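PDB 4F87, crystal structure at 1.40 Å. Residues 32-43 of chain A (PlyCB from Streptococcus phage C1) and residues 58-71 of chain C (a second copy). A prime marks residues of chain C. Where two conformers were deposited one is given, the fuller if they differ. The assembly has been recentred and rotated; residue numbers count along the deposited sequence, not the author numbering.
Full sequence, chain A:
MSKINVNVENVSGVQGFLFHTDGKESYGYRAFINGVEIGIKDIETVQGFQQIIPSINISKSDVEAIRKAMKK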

# COMPACT_ATOMS: atom_id res chain seq x y z
N PHE A 32 22.79 -6.35 1.36
CA PHE A 32 22.32 -5.28 0.50
C PHE A 32 21.38 -4.48 1.39
O PHE A 32 20.44 -5.05 1.95
CB PHE A 32 21.55 -5.78 -0.73
CG PHE A 32 22.48 -6.21 -1.81
CD1 PHE A 32 23.02 -5.29 -2.69
CD2 PHE A 32 22.83 -7.54 -1.96
CE1 PHE A 32 23.91 -5.69 -3.69
CE2 PHE A 32 23.72 -7.94 -2.95
CZ PHE A 32 24.27 -7.00 -3.79
N ILE A 33 21.70 -3.20 1.60
CA ILE A 33 20.86 -2.31 2.41
C ILE A 33 20.52 -1.13 1.50
O ILE A 33 21.43 -0.39 1.11
CB ILE A 33 21.59 -1.81 3.71
CG1 ILE A 33 22.10 -2.93 4.64
CG2 ILE A 33 20.73 -0.75 4.48
CD1 ILE A 33 21.08 -3.76 5.24
N ASN A 34 19.23 -0.97 1.16
CA ASN A 34 18.78 0.12 0.30
C ASN A 34 19.60 0.22 -1.00
O ASN A 34 19.98 1.32 -1.44
CB ASN A 34 18.75 1.43 1.12
CG ASN A 34 17.73 1.38 2.24
OD1 ASN A 34 16.80 0.56 2.22
ND2 ASN A 34 17.82 2.29 3.20
N GLY A 35 19.90 -0.95 -1.57
CA GLY A 35 20.64 -1.06 -2.82
C GLY A 35 22.14 -0.86 -2.73
O GLY A 35 22.81 -0.78 -3.77
N VAL A 36 22.69 -0.79 -1.50
CA VAL A 36 24.12 -0.64 -1.28
C VAL A 36 24.64 -1.93 -0.67
O VAL A 36 24.15 -2.37 0.38
CB VAL A 36 24.43 0.60 -0.38
CG1 VAL A 36 25.93 0.72 -0.08
CG2 VAL A 36 23.90 1.89 -1.03
N GLU A 37 25.66 -2.51 -1.29
CA GLU A 37 26.27 -3.72 -0.77
C GLU A 37 27.35 -3.37 0.22
O GLU A 37 28.22 -2.52 -0.05
CB GLU A 37 26.85 -4.56 -1.90
CG GLU A 37 27.32 -5.92 -1.44
CD GLU A 37 28.12 -6.67 -2.47
OE1 GLU A 37 28.02 -6.30 -3.67
OE2 GLU A 37 28.86 -7.60 -2.08
N ILE A 38 27.33 -4.06 1.37
CA ILE A 38 28.34 -3.86 2.42
C ILE A 38 28.79 -5.19 3.00
O ILE A 38 28.08 -6.20 2.93
CB ILE A 38 27.78 -2.94 3.56
CG1 ILE A 38 26.54 -3.57 4.23
CG2 ILE A 38 27.51 -1.51 3.06
CD1 ILE A 38 26.15 -2.89 5.54
N GLY A 39 29.98 -5.18 3.57
CA GLY A 39 30.47 -6.30 4.35
C GLY A 39 30.08 -6.04 5.79
O GLY A 39 29.91 -4.86 6.20
N ILE A 40 29.86 -7.11 6.55
CA ILE A 40 29.51 -7.02 7.97
C ILE A 40 30.67 -7.63 8.75
O ILE A 40 31.09 -8.76 8.47
CB ILE A 40 28.18 -7.74 8.28
CG1 ILE A 40 27.00 -7.21 7.41
CG2 ILE A 40 27.84 -7.65 9.78
CD1 ILE A 40 26.62 -5.81 7.56
N LYS A 41 31.24 -6.86 9.69
CA LYS A 41 32.39 -7.33 10.45
C LYS A 41 32.08 -8.12 11.69
O LYS A 41 32.89 -8.97 12.10
CB LYS A 41 33.32 -6.15 10.80
CG LYS A 41 33.98 -5.60 9.54
CD LYS A 41 34.88 -4.41 9.77
CE LYS A 41 35.28 -3.76 8.46
NZ LYS A 41 35.97 -4.68 7.50
N ASP A 42 30.95 -7.86 12.33
CA ASP A 42 30.65 -8.48 13.61
C ASP A 42 29.32 -9.22 13.62
O ASP A 42 28.31 -8.73 13.10
CB ASP A 42 30.63 -7.42 14.71
CG ASP A 42 31.98 -6.79 14.95
OD1 ASP A 42 32.88 -7.50 15.46
OD2 ASP A 42 32.15 -5.60 14.61
N ILE A 43 29.28 -10.35 14.33
CA ILE A 43 28.07 -11.13 14.45
C ILE A 43 26.95 -10.36 15.16
O ILE A 43 25.77 -10.57 14.83
CB ILE A 43 28.34 -12.51 15.09
CG1 ILE A 43 27.22 -13.53 14.75
CG2 ILE A 43 28.59 -12.43 16.60
CD1 ILE A 43 27.13 -13.95 13.23
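Chain C 58-71: ISKSDVEAIRKAMK

The chain C segment lies along the second strand of a β-hairpin in chain A, running almost exactly against it: the axes of strand 36-40 and helix 63-70 approach to 8.4 Å, and their N-to-C directions make an angle of 176°. Advancing along chain C therefore means moving back along chain A, from Asp42 to the type I′ turn that links Ile33 to Val36. The two stretches together bury 636 Å².

Chain C enters in an extended conformation. Ile58′ turns its side chain away from chain A, whereas Ser59′ faces it and donates a short hydrogen bond from OG to OD2 of Asp42 (2.6 Å). The backbone then bends into helical phi/psi values at Lys60′, with Asp62′ N bonding back to Ser59′ O at 3.0 Å. Lys60′ directs its end away from the contact. Ser61′ (χ1 p) points toward chain A, and in the given conformer its OG lies just 2.3 Å from Asp42 OD2.

Asp62′ makes two of the three direct hydrogen bonds between the stretches. Its CA-to-CB bond points sideways, but the m rotamer brings the carboxylate up to the chain A backbone, where OD1 accepts a hydrogen bond from Lys41 N (2.8 Å) and OD2 one from Asp42 N (3.1 Å). Two successive amides are thus engaged by one carboxylate. A water bonded to Asp62′ OD1 (2.7 Å) and Gly39 O (2.8 Å) extends this link. OD2 of Asp62′ and OD2 of Asp42, two like-charged groups, lie 3.8 Å apart.

Further along, the chain is helical and the contacts become largely apolar. Val63′ and Glu64′ are out of reach. Ala65′ faces the strand, its CB 4.0 Å from Ile38 CG2; the small side chain accompanies a CA separation of 6.3 Å between Ala65′ and Ile38. Ile66′ starts sideways, yet its end swings inward to place CD1 3.4 Å from CD1 of Ile38. Arg67′ is remote, and Lys68′, modelled only to CG, stays at the margin.

One turn after Ala65′, Ala69′ makes the most extensive contact of the helix. Its CA comes within 5.2 Å of Val36 CA, and its CB packs against Ile33 CB (3.6 Å) and Val36 CB (3.9 Å), so that it touches both strands of the hairpin. A water bridges the two chains here, its O lying 3.3 Å from Ala69′ O and 2.9 Å from Asn34 ND2. Met70′ begins pointing away, but its SD still lies 3.7 Å from Asn34 ND2 and 4.2 Å from Ile33 CG2. The contact ends there, with Lys71′ beyond reach.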

# COMPACT_ATOMS: atom_id res chain seq x y z
N ILE C 58 24.06 -2.87 16.43
CA ILE C 58 25.05 -2.66 15.38
C ILE C 58 26.37 -2.46 16.07
O ILE C 58 26.50 -1.57 16.93
CB ILE C 58 24.71 -1.46 14.46
CG1 ILE C 58 23.35 -1.63 13.79
CG2 ILE C 58 25.82 -1.24 13.41
CD1 ILE C 58 22.93 -0.46 12.86
N SER C 59 27.37 -3.26 15.75
CA SER C 59 28.67 -3.11 16.37
C SER C 59 29.28 -1.75 16.00
O SER C 59 29.00 -1.21 14.93
CB SER C 59 29.56 -4.25 15.89
OG SER C 59 30.88 -4.21 16.41
N LYS C 60 30.15 -1.21 16.88
CA LYS C 60 30.81 0.05 16.58
C LYS C 60 31.54 -0.00 15.23
O LYS C 60 31.46 0.97 14.47
CB LYS C 60 31.77 0.40 17.72
CG LYS C 60 32.42 1.77 17.58
CD LYS C 60 33.27 2.06 18.82
CE LYS C 60 34.15 3.27 18.59
NZ LYS C 60 34.71 3.79 19.87
N SER C 61 32.21 -1.13 14.92
CA SER C 61 32.98 -1.25 13.68
C SER C 61 32.10 -1.30 12.43
O SER C 61 32.63 -1.08 11.34
CB SER C 61 33.89 -2.48 13.71
OG SER C 61 33.13 -3.67 13.74
N ASP C 62 30.80 -1.63 12.57
CA ASP C 62 29.91 -1.70 11.41
C ASP C 62 29.12 -0.42 11.17
O ASP C 62 28.50 -0.30 10.11
CB ASP C 62 28.99 -2.91 11.55
CG ASP C 62 29.70 -4.23 11.28
OD1 ASP C 62 30.48 -4.29 10.31
OD2 ASP C 62 29.42 -5.22 12.00
N VAL C 63 29.14 0.54 12.10
CA VAL C 63 28.37 1.77 11.91
C VAL C 63 28.74 2.52 10.63
O VAL C 63 27.85 2.96 9.91
CB VAL C 63 28.41 2.68 13.16
CG1 VAL C 63 27.73 4.03 12.88
CG2 VAL C 63 27.73 1.99 14.33
N GLU C 64 30.04 2.62 10.31
CA GLU C 64 30.47 3.33 9.11
C GLU C 64 29.80 2.77 7.86
O GLU C 64 29.29 3.55 7.05
CB GLU C 64 32.00 3.27 9.01
CG GLU C 64 32.62 3.97 7.81
CD GLU C 64 34.14 4.03 7.86
OE1 GLU C 64 34.81 3.25 7.15
N ALA C 65 29.77 1.44 7.70
CA ALA C 65 29.15 0.85 6.51
C ALA C 65 27.64 1.07 6.49
O ALA C 65 27.08 1.35 5.42
CB ALA C 65 29.46 -0.63 6.42
N ILE C 66 26.97 0.99 7.66
CA ILE C 66 25.52 1.23 7.69
C ILE C 66 25.22 2.68 7.32
O ILE C 66 24.27 2.94 6.57
CB ILE C 66 24.93 0.84 9.05
CG1 ILE C 66 25.23 -0.65 9.41
CG2 ILE C 66 23.42 1.18 9.15
CD1 ILE C 66 24.80 -1.66 8.41
N ARG C 67 26.05 3.62 7.82
CA ARG C 67 25.90 5.02 7.43
C ARG C 67 25.91 5.19 5.93
O ARG C 67 25.08 5.92 5.40
CB ARG C 67 27.09 5.79 7.94
CG ARG C 67 26.74 6.55 9.10
CD ARG C 67 27.85 7.48 9.47
NE ARG C 67 27.64 7.68 10.88
CZ ARG C 67 28.51 7.42 11.84
NH1 ARG C 67 29.76 7.09 11.53
NH2 ARG C 67 28.16 7.56 13.10
N LYS C 68 26.87 4.53 5.25
CA LYS C 68 27.05 4.60 3.80
C LYS C 68 25.79 4.09 3.10
O LYS C 68 25.31 4.72 2.15
CB LYS C 68 28.29 3.78 3.38
CG LYS C 68 28.62 3.86 1.89
N ALA C 69 25.23 2.96 3.58
CA ALA C 69 24.02 2.37 2.99
C ALA C 69 22.75 3.18 3.24
O ALA C 69 21.84 3.14 2.42
CB ALA C 69 23.85 0.95 3.47
N MET C 70 22.70 3.92 4.36
CA MET C 70 21.55 4.73 4.73
C MET C 70 21.55 6.12 4.05
O MET C 70 20.54 6.83 4.14
CB MET C 70 21.45 4.85 6.26
CG MET C 70 21.10 3.54 6.99
SD MET C 70 19.51 2.80 6.46
CE MET C 70 18.31 3.94 7.21
N LYS C 71 22.67 6.49 3.39
CA LYS C 71 22.85 7.79 2.74
C LYS C 71 21.83 8.06 1.62
O LYS C 71 21.42 7.14 0.91
CB LYS C 71 24.29 7.93 2.22
CG LYS C 71 24.71 9.37 1.90
O HOH W 1 18.98 4.72 2.07
O HOH W 2 31.09 -3.10 8.00
O HOH W 3 35.01 -6.04 14.36